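Side-chain contacts in tRNA (guanosine(18)-2'-O)-methyltransferase (Aquifex aeolicus, PDB 1ZJR), which catalyses the S-adenosyl-L-methionine-dependent 2'-O-methylation of guanosine 18 in a subset of tRNAs: residues K13-R16 and E17-K21; Q130-S133 and P134-E138; Q153-V157 and S158-G162. All coordinates share one frame; numbering follows the deposited sequence.

Interaction 1. Residues K13-R16 and E17-K21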
loop_
_atom_site.group_PDB
_atom_site.type_symbol
_atom_site.label_atom_id
_atom_site.label_comp_id
_atom_site.label_asym_id
_atom_site.label_seq_id
_atom_site.Cartn_x
_atom_site.Cartn_y
_atom_site.Cartn_z
ATOM N N LYS A 13 -12.866 -7.494 -18.051
ATOM C CA LYS A 13 -12.645 -6.320 -18.881
ATOM C C LYS A 13 -12.281 -5.171 -17.947
ATOM O O LYS A 13 -11.337 -4.419 -18.190
ATOM C CB LYS A 13 -13.926 -5.970 -19.643
ATOM C CG LYS A 13 -13.781 -4.843 -20.654
ATOM C CD LYS A 13 -13.346 -5.362 -22.020
ATOM C CE LYS A 13 -14.403 -6.278 -22.632
ATOM N NZ LYS A 13 -14.030 -6.745 -23.999
ATOM N N ARG A 14 -13.043 -5.056 -16.867
ATOM C CA ARG A 14 -12.826 -4.008 -15.885
ATOM C C ARG A 14 -11.503 -4.227 -15.160
ATOM O O ARG A 14 -10.790 -3.275 -14.847
ATOM C CB ARG A 14 -13.991 -3.996 -14.891
ATOM C CG ARG A 14 -14.120 -2.720 -14.083
ATOM C CD ARG A 14 -15.550 -2.553 -13.596
ATOM N NE ARG A 14 -16.484 -2.559 -14.720
ATOM C CZ ARG A 14 -17.804 -2.444 -14.606
ATOM N NH1 ARG A 14 -18.362 -2.314 -13.409
ATOM N NH2 ARG A 14 -18.565 -2.458 -15.691
ATOM N N LEU A 15 -11.176 -5.490 -14.909
ATOM C CA LEU A 15 -9.939 -5.842 -14.224
ATOM C C LEU A 15 -8.767 -5.379 -15.088
ATOM O O LEU A 15 -7.773 -4.862 -14.589
ATOM C CB LEU A 15 -9.860 -7.360 -14.021
ATOM C CG LEU A 15 -9.020 -7.929 -12.870
ATOM C CD1 LEU A 15 -8.723 -9.396 -13.157
ATOM C CD2 LEU A 15 -7.722 -7.158 -12.699
ATOM N N ARG A 16 -8.898 -5.569 -16.395
ATOM C CA ARG A 16 -7.854 -5.172 -17.325
ATOM C C ARG A 16 -7.616 -3.663 -17.266
ATOM O O ARG A 16 -6.477 -3.207 -17.211
ATOM C CB ARG A 16 -8.234 -5.589 -18.747
ATOM C CG ARG A 16 -7.102 -5.427 -19.724
ATOM C CD ARG A 16 -7.456 -5.946 -21.104
ATOM N NE ARG A 16 -6.292 -5.864 -21.974
ATOM C CZ ARG A 16 -5.294 -6.741 -21.980
ATOM N NH1 ARG A 16 -5.315 -7.787 -21.170
ATOM N NH2 ARG A 16 -4.262 -6.555 -22.786
ATOM N N GLU A 17 -8.698 -2.893 -17.282
ATOM C CA GLU A 17 -8.596 -1.437 -17.211
ATOM C C GLU A 17 -7.902 -1.038 -15.911
ATOM O O GLU A 17 -7.074 -0.127 -15.882
ATOM C CB GLU A 17 -9.993 -0.818 -17.263
ATOM C CG GLU A 17 -10.730 -1.099 -18.560
ATOM C CD GLU A 17 -12.202 -0.740 -18.482
ATOM O OE1 GLU A 17 -12.869 -0.753 -19.538
ATOM O OE2 GLU A 17 -12.690 -0.456 -17.365
ATOM N N VAL A 18 -8.247 -1.730 -14.834
ATOM C CA VAL A 18 -7.645 -1.456 -13.538
ATOM C C VAL A 18 -6.159 -1.794 -13.577
ATOM O O VAL A 18 -5.329 -1.015 -13.116
ATOM C CB VAL A 18 -8.346 -2.270 -12.418
ATOM C CG1 VAL A 18 -7.552 -2.185 -11.124
ATOM C CG2 VAL A 18 -9.761 -1.735 -12.202
ATOM N N LEU A 19 -5.818 -2.954 -14.130
ATOM C CA LEU A 19 -4.416 -3.348 -14.203
ATOM C C LEU A 19 -3.598 -2.376 -15.057
ATOM O O LEU A 19 -2.413 -2.164 -14.805
ATOM C CB LEU A 19 -4.292 -4.779 -14.745
ATOM C CG LEU A 19 -4.772 -5.877 -13.788
ATOM C CD1 LEU A 19 -4.679 -7.244 -14.466
ATOM C CD2 LEU A 19 -3.922 -5.850 -12.525
ATOM N N GLU A 20 -4.232 -1.766 -16.054
ATOM C CA GLU A 20 -3.526 -0.820 -16.912
ATOM C C GLU A 20 -3.180 0.490 -16.205
ATOM O O GLU A 20 -2.390 1.285 -16.710
ATOM C CB GLU A 20 -4.345 -0.554 -18.180
ATOM C CG GLU A 20 -4.314 -1.736 -19.142
ATOM C CD GLU A 20 -5.257 -1.587 -20.317
ATOM O OE1 GLU A 20 -5.233 -2.470 -21.204
ATOM O OE2 GLU A 20 -6.021 -0.597 -20.355
ATOM N N LYS A 21 -3.754 0.705 -15.026
ATOM C CA LYS A 21 -3.482 1.918 -14.257
ATOM C C LYS A 21 -2.694 1.610 -12.983
ATOM O O LYS A 21 -2.261 2.518 -12.280
ATOM C CB LYS A 21 -4.790 2.615 -13.883
ATOM C CG LYS A 21 -5.605 3.109 -15.075
ATOM C CD LYS A 21 -6.976 3.589 -14.625
ATOM C CE LYS A 21 -7.843 4.025 -15.800
ATOM N NZ LYS A 21 -9.237 4.337 -15.360
#
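Four backbone bonds of the i to i+4 kind tie residues 13-16 to residues 17-20, one turn on. Glu17 N gives to Lys13 O, Val18 N to Arg14 O, Leu19 N to Leu15 O and Glu20 N to Arg16 O. The bond from Leu19 N to Leu15 O is the shortest, at 2.8 Å.

Among the side chains the charged pair is Arg16 with Glu20. It is a long salt bridge, with Arg16 NE and Glu20 OE1 3.6 Å apart. The carboxylate oxygen lies well out of the guanidinium plane, and the two flat groups are turned 76° against each other. No N-H of Arg16 points at it, so the attraction is one of charge alone. The arginine chain runs extended from CG to NE, and Glu20 OE1 also comes within 3.8 Å of Arg16 CG. The outer end of the arginine is engaged elsewhere: NH2 makes a salt bridge with Glu185.

Glu17 CG stands beside its own backbone N, anti to the carbonyl carbon (chi1 -63°), and lies 3.4 Å from Lys13 O.

The apolar contact is Leu15 against Leu19. The CD2 methyl of Leu15 presses on Leu19 CG at 3.4 Å, tighter than usual for two carbons, and also meets CD1. Both leucines are buried. Leu15 packs on Leu192 and Leu19 on Ile191, both of helix 185-200, while Trp77 touches Leu15 and Val18.

The leucine side packs against helix 185-200, and the charged side chains lie on the more open faces, as in an amphipathic helix. The Arg16-Glu20 pair, lacking a directed hydrogen bond, probably adds only a modest electrostatic hold. The salt bridge to Glu185, at the start of helix 185-200, is the arginine's stronger polar link and joins the two helices.

Interaction 2. Residues Q130-S133 and P134-E138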
loop_
_atom_site.group_PDB
_atom_site.type_symbol
_atom_site.label_atom_id
_atom_site.label_comp_id
_atom_site.label_asym_id
_atom_site.label_seq_id
_atom_site.Cartn_x
_atom_site.Cartn_y
_atom_site.Cartn_z
ATOM N N GLN A 130 5.094 5.005 17.667
ATOM C CA GLN A 130 5.384 6.170 16.834
ATOM C C GLN A 130 5.079 5.940 15.350
ATOM O O GLN A 130 5.627 6.617 14.481
ATOM C CB GLN A 130 6.849 6.582 17.021
ATOM C CG GLN A 130 7.170 7.006 18.453
ATOM C CD GLN A 130 8.614 7.429 18.644
ATOM O OE1 GLN A 130 9.030 8.505 18.208
ATOM N NE2 GLN A 130 9.390 6.576 19.292
ATOM N N GLY A 131 4.181 5.002 15.070
ATOM C CA GLY A 131 3.825 4.698 13.693
ATOM C C GLY A 131 4.389 3.332 13.359
ATOM O O GLY A 131 3.736 2.307 13.570
ATOM N N VAL A 132 5.605 3.317 12.828
ATOM C CA VAL A 132 6.272 2.066 12.515
ATOM C C VAL A 132 7.150 1.745 13.723
ATOM O O VAL A 132 7.337 2.582 14.606
ATOM C CB VAL A 132 7.170 2.185 11.259
ATOM C CG1 VAL A 132 6.313 2.542 10.033
ATOM C CG2 VAL A 132 8.252 3.236 11.486
ATOM N N SER A 133 7.686 0.534 13.763
ATOM C CA SER A 133 8.546 0.138 14.871
ATOM C C SER A 133 9.914 0.796 14.735
ATOM O O SER A 133 10.264 1.319 13.676
ATOM C CB SER A 133 8.722 -1.376 14.867
ATOM O OG SER A 133 9.310 -1.788 13.646
ATOM N N PRO A 134 10.700 0.803 15.823
ATOM C CA PRO A 134 12.030 1.410 15.755
ATOM C C PRO A 134 12.918 0.583 14.822
ATOM O O PRO A 134 13.822 1.116 14.176
ATOM C CB PRO A 134 12.505 1.362 17.207
ATOM C CG PRO A 134 11.223 1.496 17.975
ATOM C CD PRO A 134 10.306 0.557 17.222
ATOM N N GLU A 135 12.654 -0.719 14.761
ATOM C CA GLU A 135 13.422 -1.619 13.905
ATOM C C GLU A 135 13.264 -1.191 12.449
ATOM O O GLU A 135 14.233 -1.146 11.688
ATOM C CB GLU A 135 12.942 -3.065 14.067
ATOM C CG GLU A 135 13.290 -3.733 15.402
ATOM C CD GLU A 135 12.533 -3.156 16.597
ATOM O OE1 GLU A 135 11.304 -2.961 16.500
ATOM O OE2 GLU A 135 13.168 -2.911 17.645
ATOM N N ILE A 136 12.035 -0.862 12.067
ATOM C CA ILE A 136 11.762 -0.435 10.703
ATOM C C ILE A 136 12.301 0.959 10.387
ATOM O O ILE A 136 12.937 1.162 9.354
ATOM C CB ILE A 136 10.238 -0.470 10.409
ATOM C CG1 ILE A 136 9.755 -1.923 10.362
ATOM C CG2 ILE A 136 9.936 0.249 9.098
ATOM C CD1 ILE A 136 8.249 -2.078 10.148
ATOM N N VAL A 137 12.065 1.920 11.275
ATOM C CA VAL A 137 12.516 3.275 11.015
ATOM C C VAL A 137 14.036 3.360 10.857
ATOM O O VAL A 137 14.543 4.253 10.182
ATOM C CB VAL A 137 12.034 4.261 12.120
ATOM C CG1 VAL A 137 12.975 4.241 13.321
ATOM C CG2 VAL A 137 11.920 5.662 11.540
ATOM N N GLU A 138 14.752 2.417 11.463
ATOM C CA GLU A 138 16.209 2.391 11.378
ATOM C C GLU A 138 16.725 2.219 9.952
ATOM O O GLU A 138 17.830 2.656 9.633
ATOM C CB GLU A 138 16.771 1.269 12.252
ATOM C CG GLU A 138 16.671 1.536 13.742
ATOM C CD GLU A 138 17.519 2.716 14.183
ATOM O OE1 GLU A 138 17.320 3.830 13.653
ATOM O OE2 GLU A 138 18.385 2.528 15.064
#
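Ser133 caps the start of helix 134-137 through its side chain. Its OG accepts from Ile136 N at 3.3 Å, with an N-H...O angle of 155°. The hydroxyl sits between its own backbone N and carbonyl carbon (chi1 60°), and this rotation puts OG within reach of Ile136 N. The backbone of the same residue adds a straighter bond. Val137 N gives to Ser133 O at 3.1 Å, with an angle of 170° at the hydrogen. Ser133 thus serves two successive amides, one with its side chain and one with its carbonyl.

Two neighbouring side chains close in on the serine. CG1 of Ile136 comes to 3.3 Å from Ser133 OG. Glu135 bends at chi2, and its OE1 lies 3.4 Å from Ser133 CB. With an alanine here, Ile136 N would probably lose its capping acceptor and the first turn would be held less firmly.

Val132 supplies the apolar side. Its CB meets Ile136 CG2 at 4.0 Å. Its CG2 meets CB of Val137 at the same distance of 4.0 Å, the two valines crossing at about a right angle.

Farther out, Asp31 accepts from Ser133 N through OD2 and so helps to place the capping residue. Val132 and Ile136 both pack on Val124, and Trp104 touches both Val132 and Val137. Val132 also shares a backbone bond with Thr103, a residue predicted to bind S-adenosyl-L-methionine.

The arrangement is a serine N-cap followed by proline at the first helical position, where the missing amide hydrogen costs no helix bond. It starts the short helix after strand 121-126 in the SPOUT methyltransferase fold, beside the probable cofactor pocket.

Interaction 3. Residues Q153-V157 and S158-G162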
loop_
_atom_site.group_PDB
_atom_site.type_symbol
_atom_site.label_atom_id
_atom_site.label_comp_id
_atom_site.label_asym_id
_atom_site.label_seq_id
_atom_site.Cartn_x
_atom_site.Cartn_y
_atom_site.Cartn_z
ATOM N N GLN A 153 -2.310 13.720 18.841
ATOM C CA GLN A 153 -0.913 13.653 18.430
ATOM C C GLN A 153 -0.764 12.946 17.080
ATOM O O GLN A 153 0.238 13.118 16.384
ATOM C CB GLN A 153 -0.103 12.927 19.489
ATOM N N SER A 154 -1.765 12.154 16.710
ATOM C CA SER A 154 -1.717 11.432 15.446
ATOM C C SER A 154 -3.117 11.177 14.910
ATOM O O SER A 154 -4.109 11.396 15.605
ATOM C CB SER A 154 -1.005 10.092 15.637
ATOM O OG SER A 154 -1.749 9.255 16.506
ATOM N N LEU A 155 -3.181 10.698 13.673
ATOM C CA LEU A 155 -4.452 10.396 13.013
ATOM C C LEU A 155 -4.703 8.895 13.023
ATOM O O LEU A 155 -3.793 8.109 13.293
ATOM C CB LEU A 155 -4.396 10.862 11.551
ATOM C CG LEU A 155 -4.291 12.358 11.246
ATOM C CD1 LEU A 155 -3.808 12.569 9.820
ATOM C CD2 LEU A 155 -5.653 13.011 11.458
ATOM N N ASN A 156 -5.941 8.503 12.730
ATOM C CA ASN A 156 -6.294 7.087 12.615
ATOM C C ASN A 156 -5.371 6.575 11.498
ATOM O O ASN A 156 -5.207 7.251 10.486
ATOM C CB ASN A 156 -7.775 6.961 12.215
ATOM C CG ASN A 156 -8.112 5.609 11.602
ATOM O OD1 ASN A 156 -7.878 5.378 10.416
ATOM N ND2 ASN A 156 -8.662 4.707 12.412
ATOM N N VAL A 157 -4.763 5.404 11.677
ATOM C CA VAL A 157 -3.832 4.867 10.677
ATOM C C VAL A 157 -4.393 4.763 9.253
ATOM O O VAL A 157 -3.676 5.014 8.280
ATOM C CB VAL A 157 -3.276 3.477 11.121
ATOM C CG1 VAL A 157 -4.395 2.451 11.164
ATOM C CG2 VAL A 157 -2.154 3.019 10.182
ATOM N N SER A 158 -5.667 4.405 9.119
ATOM C CA SER A 158 -6.268 4.279 7.793
ATOM C C SER A 158 -6.422 5.650 7.129
ATOM O O SER A 158 -6.198 5.810 5.922
ATOM C CB SER A 158 -7.632 3.589 7.897
ATOM O OG SER A 158 -8.255 3.520 6.627
ATOM N N VAL A 159 -6.802 6.644 7.922
ATOM C CA VAL A 159 -6.966 7.986 7.389
ATOM C C VAL A 159 -5.607 8.533 6.950
ATOM O O VAL A 159 -5.486 9.097 5.863
ATOM C CB VAL A 159 -7.597 8.935 8.441
ATOM C CG1 VAL A 159 -7.723 10.347 7.872
ATOM C CG2 VAL A 159 -8.973 8.415 8.844
ATOM N N ALA A 160 -4.587 8.352 7.785
ATOM C CA ALA A 160 -3.246 8.836 7.453
ATOM C C ALA A 160 -2.743 8.166 6.180
ATOM O O ALA A 160 -2.133 8.808 5.327
ATOM C CB ALA A 160 -2.276 8.553 8.608
ATOM N N THR A 161 -3.000 6.871 6.058
ATOM C CA THR A 161 -2.562 6.132 4.881
ATOM C C THR A 161 -3.194 6.708 3.620
ATOM O O THR A 161 -2.529 6.857 2.594
ATOM C CB THR A 161 -2.917 4.630 5.001
ATOM O OG1 THR A 161 -2.183 4.061 6.094
ATOM C CG2 THR A 161 -2.558 3.884 3.710
ATOM N N GLY A 162 -4.479 7.040 3.698
ATOM C CA GLY A 162 -5.151 7.612 2.544
ATOM C C GLY A 162 -4.609 8.989 2.193
ATOM O O GLY A 162 -4.447 9.327 1.020
#
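From Asn156 to Val157 the backbone passes from an extended loop into helix 157-174, and the first regular bond, Ala160 N to Asn156 O, is 3.0 Å long and nearly straight at 169°. Asn156 is the N-cap. Its CG stands anti to the backbone N (chi1 160°), which brings OD1 to the amides of Ser158 and Val159. Val159 N reaches OD1 at 3.0 Å, in the carbonyl plane and on a lone pair. Ser158 N lies closer to OD1, at 2.7 Å, but its angle of 122° makes that bond weak. The other side of the amide is also fixed, because Asn156 ND2 gives to Asn38 OD1 of helix 36-49. That bond should keep the capping group from turning over.

The next carbonyl, Val157 O, takes two donors from Thr161, one turn on. Thr161 N bonds at 3.0 Å and the hydroxyl Thr161 OG1 at 2.8 Å, from opposite faces of the carbonyl plane. This gives the hydroxyl of the buried Thr161 a partner within the helix.

Packing is lighter. Val159 CG2 comes within 3.9 Å of Asn156 CB, the side chains crossing at about a right angle. Leu155 CB and Ala160 CB are 4.3 Å apart, and both side chains also touch Ile146.

Leu155 and Ile146 are predicted to bind S-adenosyl-L-methionine, and a glycerol, probably from the crystallisation liquor, is hydrogen-bonded to Leu155 O. The asparagine-capped helix start thus follows directly on the probable cofactor-binding loop, as expected in the knotted, cofactor-binding region of the SPOUT fold.

How the interactions relate
All three contacts are local and partly buried, and each has two buried residues among those that touch. Interaction 1 lies within an N-terminal helix packed on helix 185-200, away from the predicted cofactor site and across the chain's centre from the other two. It puts its charges on the surface side and its leucines inward. Interactions 2 and 3 instead use uncharged caps at helix starts: a serine hydroxyl in one and an asparagine carbonyl in the other. Their centres are about 16 Å apart, and they do not touch. Both border the predicted S-adenosyl-L-methionine site, interaction 2 near Thr103 and interaction 3 through Leu155 itself.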